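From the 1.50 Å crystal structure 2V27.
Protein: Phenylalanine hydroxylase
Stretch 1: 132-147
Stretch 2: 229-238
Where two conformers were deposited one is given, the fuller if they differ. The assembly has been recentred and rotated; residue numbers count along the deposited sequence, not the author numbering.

Stretch 1, residues 132-147: TNSSFANYTEAYGKMG
Stretch 2, residues 229-238: KVSDLDEIRK

Leu233 and Tyr139 form the apolar centre. Leu233 (chi1 m, chi2 t) sets CD2 over one face of the Tyr139 ring, 3.7 Å from its centroid and almost on the ring normal, a CH-pi contact; its CD1 lies 4.0 Å from Phe136 CD1. One branched side chain thus serves two aromatic rings. Tyr139 and Phe136 both take chi1 t. At the tyrosine's edge, Ile236 CG2 approaches Tyr139 CE1 to 3.6 Å, while Tyr139 OH, hydrogen-bonded elsewhere in the structure, lets a polar tip end a buried ring. Farther along, Met146 CE reaches Ile236 CG2 at 4.2 Å; at the other end, Val230 CG1 meets Phe136 CB at 3.9 Å.

Two helices carry these groups, 134-147 after the N-cap Asn133 and a short one around 233-237, preceded by helical phi/psi at 230-232. They run in roughly the same direction, 29° apart, with axes approaching to 8.9 Å. Ser135 CA lies 5.2 Å from Ser231 CA, and Tyr139 CA 4.8 Å from Arg237 CA. Small Ala142 admits the aliphatic part of Arg237, CB to CG 3.9 Å; Asn138 CB touches Arg237 CD at 3.4 Å.

At the polar edge, Ser135 OG (chi1 m) donates a 2.8 Å hydrogen bond to Asp234 OD1, which also forms a salt bridge with Arg237 NH1 at 3.4 Å.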

# COMPACT_ATOMS: atom_id res chain seq x y z
N THR B 132 -30.33 1.72 -8.60
CA THR B 132 -31.71 2.22 -8.74
C THR B 132 -31.75 3.60 -9.42
O THR B 132 -32.84 4.12 -9.74
CB THR B 132 -32.45 2.37 -7.36
OG1 THR B 132 -31.86 3.47 -6.62
CG2 THR B 132 -32.44 1.14 -6.58
N ASN B 133 -30.57 4.23 -9.59
CA ASN B 133 -30.44 5.55 -10.19
C ASN B 133 -30.23 5.36 -11.70
O ASN B 133 -29.34 4.60 -12.14
CB ASN B 133 -29.26 6.28 -9.53
CG ASN B 133 -28.96 7.66 -10.15
OD1 ASN B 133 -29.26 8.72 -9.54
ND2 ASN B 133 -28.32 7.68 -11.31
N SER B 134 -31.04 6.05 -12.49
CA SER B 134 -31.01 5.84 -13.95
C SER B 134 -29.68 6.20 -14.57
O SER B 134 -29.18 5.46 -15.41
CB SER B 134 -32.11 6.68 -14.60
OG SER B 134 -33.36 6.21 -14.14
N SER B 135 -29.11 7.33 -14.18
CA SER B 135 -27.77 7.71 -14.73
C SER B 135 -26.69 6.68 -14.40
O SER B 135 -25.90 6.25 -15.29
CB SER B 135 -27.33 9.05 -14.22
OG SER B 135 -28.07 10.08 -14.86
N PHE B 136 -26.65 6.23 -13.15
CA PHE B 136 -25.59 5.30 -12.73
C PHE B 136 -25.82 3.93 -13.40
O PHE B 136 -24.89 3.30 -13.91
CB PHE B 136 -25.59 5.21 -11.20
CG PHE B 136 -24.51 4.27 -10.62
CD1 PHE B 136 -23.30 4.80 -10.17
CD2 PHE B 136 -24.70 2.85 -10.57
CE1 PHE B 136 -22.31 3.94 -9.58
CE2 PHE B 136 -23.74 2.02 -9.98
CZ PHE B 136 -22.53 2.56 -9.52
N ALA B 137 -27.06 3.43 -13.35
CA ALA B 137 -27.43 2.15 -14.01
C ALA B 137 -27.13 2.16 -15.52
O ALA B 137 -26.53 1.21 -16.06
CB ALA B 137 -28.94 1.83 -13.74
N ASN B 138 -27.53 3.22 -16.21
CA ASN B 138 -27.33 3.28 -17.67
C ASN B 138 -25.84 3.32 -17.98
O ASN B 138 -25.39 2.73 -18.95
CB ASN B 138 -28.06 4.44 -18.35
CG ASN B 138 -29.56 4.32 -18.27
OD1 ASN B 138 -30.13 3.22 -18.09
ND2 ASN B 138 -30.22 5.47 -18.38
N TYR B 139 -25.05 4.02 -17.18
CA TYR B 139 -23.60 4.08 -17.37
C TYR B 139 -23.00 2.67 -17.18
O TYR B 139 -22.14 2.24 -17.98
CB TYR B 139 -23.00 5.12 -16.41
CG TYR B 139 -21.49 5.04 -16.30
CD1 TYR B 139 -20.69 5.59 -17.31
CD2 TYR B 139 -20.88 4.41 -15.21
CE1 TYR B 139 -19.32 5.53 -17.25
CE2 TYR B 139 -19.49 4.33 -15.12
CZ TYR B 139 -18.72 4.86 -16.14
OH TYR B 139 -17.32 4.83 -15.98
N THR B 140 -23.44 1.95 -16.16
CA THR B 140 -22.95 0.61 -15.91
C THR B 140 -23.28 -0.33 -17.07
O THR B 140 -22.44 -1.17 -17.48
CB THR B 140 -23.46 0.12 -14.55
OG1 THR B 140 -23.14 1.08 -13.53
CG2 THR B 140 -22.88 -1.22 -14.16
N GLU B 141 -24.50 -0.24 -17.57
CA GLU B 141 -24.84 -1.03 -18.76
C GLU B 141 -23.93 -0.67 -19.96
O GLU B 141 -23.45 -1.58 -20.68
CB GLU B 141 -26.31 -0.77 -19.10
CG GLU B 141 -26.80 -1.54 -20.35
CD GLU B 141 -28.20 -1.13 -20.77
OE1 GLU B 141 -28.82 -0.29 -20.09
OE2 GLU B 141 -28.70 -1.69 -21.77
N ALA B 142 -23.73 0.61 -20.20
CA ALA B 142 -22.91 1.06 -21.33
C ALA B 142 -21.48 0.57 -21.12
O ALA B 142 -20.79 0.16 -22.09
CB ALA B 142 -22.94 2.57 -21.43
N TYR B 143 -21.00 0.56 -19.87
CA TYR B 143 -19.65 0.11 -19.59
C TYR B 143 -19.55 -1.37 -19.99
O TYR B 143 -18.58 -1.84 -20.62
CB TYR B 143 -19.32 0.35 -18.11
CG TYR B 143 -18.05 -0.34 -17.74
CD1 TYR B 143 -16.81 0.32 -17.92
CD2 TYR B 143 -18.02 -1.65 -17.21
CE1 TYR B 143 -15.58 -0.30 -17.61
CE2 TYR B 143 -16.79 -2.28 -16.88
CZ TYR B 143 -15.54 -1.59 -17.11
OH TYR B 143 -14.35 -2.18 -16.84
N GLY B 144 -20.57 -2.17 -19.61
CA GLY B 144 -20.57 -3.56 -19.99
C GLY B 144 -20.51 -3.71 -21.51
O GLY B 144 -19.75 -4.54 -22.02
N LYS B 145 -21.30 -2.90 -22.23
CA LYS B 145 -21.25 -2.97 -23.70
C LYS B 145 -19.86 -2.61 -24.27
O LYS B 145 -19.46 -3.17 -25.27
CB LYS B 145 -22.35 -2.13 -24.30
CG LYS B 145 -23.71 -2.76 -24.04
CD LYS B 145 -24.83 -1.80 -24.46
CE LYS B 145 -26.23 -2.42 -24.31
NZ LYS B 145 -27.38 -1.43 -24.49
N MET B 146 -19.16 -1.66 -23.64
CA MET B 146 -17.83 -1.26 -24.09
C MET B 146 -16.85 -2.42 -24.12
O MET B 146 -16.02 -2.50 -25.03
CB MET B 146 -17.26 -0.15 -23.20
CG MET B 146 -17.95 1.17 -23.17
SD MET B 146 -17.13 2.16 -21.86
CE MET B 146 -18.43 3.37 -21.66
N GLY B 147 -16.93 -3.35 -23.17
CA GLY B 147 -15.96 -4.44 -23.08
C GLY B 147 -16.24 -5.67 -23.93
O GLY B 147 -15.35 -6.51 -24.08
N LYS B 229 -21.88 15.62 -10.07
CA LYS B 229 -23.16 14.94 -9.78
C LYS B 229 -23.08 13.59 -10.48
O LYS B 229 -22.35 13.47 -11.47
CB LYS B 229 -24.38 15.74 -10.32
CG LYS B 229 -24.24 16.23 -11.72
CD LYS B 229 -25.42 17.13 -12.21
CE LYS B 229 -25.32 17.42 -13.77
NZ LYS B 229 -24.98 16.30 -14.85
N VAL B 230 -23.80 12.60 -9.97
CA VAL B 230 -23.83 11.27 -10.63
C VAL B 230 -24.30 11.38 -12.08
O VAL B 230 -23.83 10.62 -12.94
CB VAL B 230 -24.70 10.32 -9.78
CG1 VAL B 230 -24.92 8.98 -10.52
CG2 VAL B 230 -24.02 10.07 -8.45
N SER B 231 -25.22 12.31 -12.37
CA SER B 231 -25.69 12.38 -13.75
C SER B 231 -24.60 12.89 -14.70
O SER B 231 -24.77 12.77 -15.93
CB SER B 231 -26.94 13.22 -13.86
OG SER B 231 -26.66 14.54 -13.46
N ASP B 232 -23.43 13.31 -14.17
CA ASP B 232 -22.28 13.55 -15.08
C ASP B 232 -21.82 12.29 -15.85
O ASP B 232 -21.18 12.37 -16.92
CB ASP B 232 -21.08 14.21 -14.36
CG ASP B 232 -21.39 15.65 -13.85
OD1 ASP B 232 -22.39 16.26 -14.29
OD2 ASP B 232 -20.64 16.17 -12.99
N LEU B 233 -22.17 11.13 -15.32
CA LEU B 233 -21.86 9.89 -16.06
C LEU B 233 -22.60 9.81 -17.40
O LEU B 233 -22.19 9.05 -18.28
CB LEU B 233 -22.19 8.64 -15.20
CG LEU B 233 -21.37 8.45 -13.91
CD1 LEU B 233 -22.04 7.37 -12.99
CD2 LEU B 233 -19.94 8.12 -14.25
N ASP B 234 -23.70 10.53 -17.54
CA ASP B 234 -24.40 10.58 -18.85
C ASP B 234 -23.47 10.89 -20.02
O ASP B 234 -23.60 10.27 -21.08
CB ASP B 234 -25.55 11.56 -18.85
CG ASP B 234 -26.63 11.22 -17.88
OD1 ASP B 234 -26.65 10.10 -17.28
OD2 ASP B 234 -27.49 12.12 -17.67
N GLU B 235 -22.52 11.80 -19.83
CA GLU B 235 -21.55 12.13 -20.92
C GLU B 235 -20.74 10.93 -21.43
O GLU B 235 -20.52 10.76 -22.65
CB GLU B 235 -20.61 13.28 -20.52
CG GLU B 235 -19.65 13.69 -21.66
CD GLU B 235 -18.46 14.55 -21.20
OE1 GLU B 235 -18.46 14.97 -20.03
OE2 GLU B 235 -17.52 14.78 -22.02
N ILE B 236 -20.29 10.09 -20.50
CA ILE B 236 -19.55 8.88 -20.89
C ILE B 236 -20.50 7.80 -21.47
O ILE B 236 -20.19 7.10 -22.44
CB ILE B 236 -18.76 8.29 -19.67
CG1 ILE B 236 -17.99 9.37 -18.88
CG2 ILE B 236 -17.82 7.18 -20.11
CD1 ILE B 236 -17.27 10.46 -19.72
N ARG B 237 -21.67 7.67 -20.87
CA ARG B 237 -22.64 6.67 -21.31
C ARG B 237 -23.02 6.94 -22.76
O ARG B 237 -23.25 6.00 -23.52
CB ARG B 237 -23.87 6.70 -20.40
CG ARG B 237 -25.05 5.82 -20.85
CD ARG B 237 -26.31 6.52 -20.40
NE ARG B 237 -26.93 7.31 -21.44
CZ ARG B 237 -27.74 8.34 -21.25
NH1 ARG B 237 -28.05 8.80 -20.04
NH2 ARG B 237 -28.24 8.96 -22.31
N LYS B 238 -23.06 8.21 -23.14
CA LYS B 238 -23.53 8.57 -24.47
C LYS B 238 -22.55 8.27 -25.60
O LYS B 238 -22.97 8.24 -26.78
CB LYS B 238 -24.02 10.02 -24.50
CG LYS B 238 -25.39 10.17 -23.82
CD LYS B 238 -25.84 11.63 -23.83
CE LYS B 238 -26.98 11.92 -22.87
NZ LYS B 238 -26.90 13.34 -22.46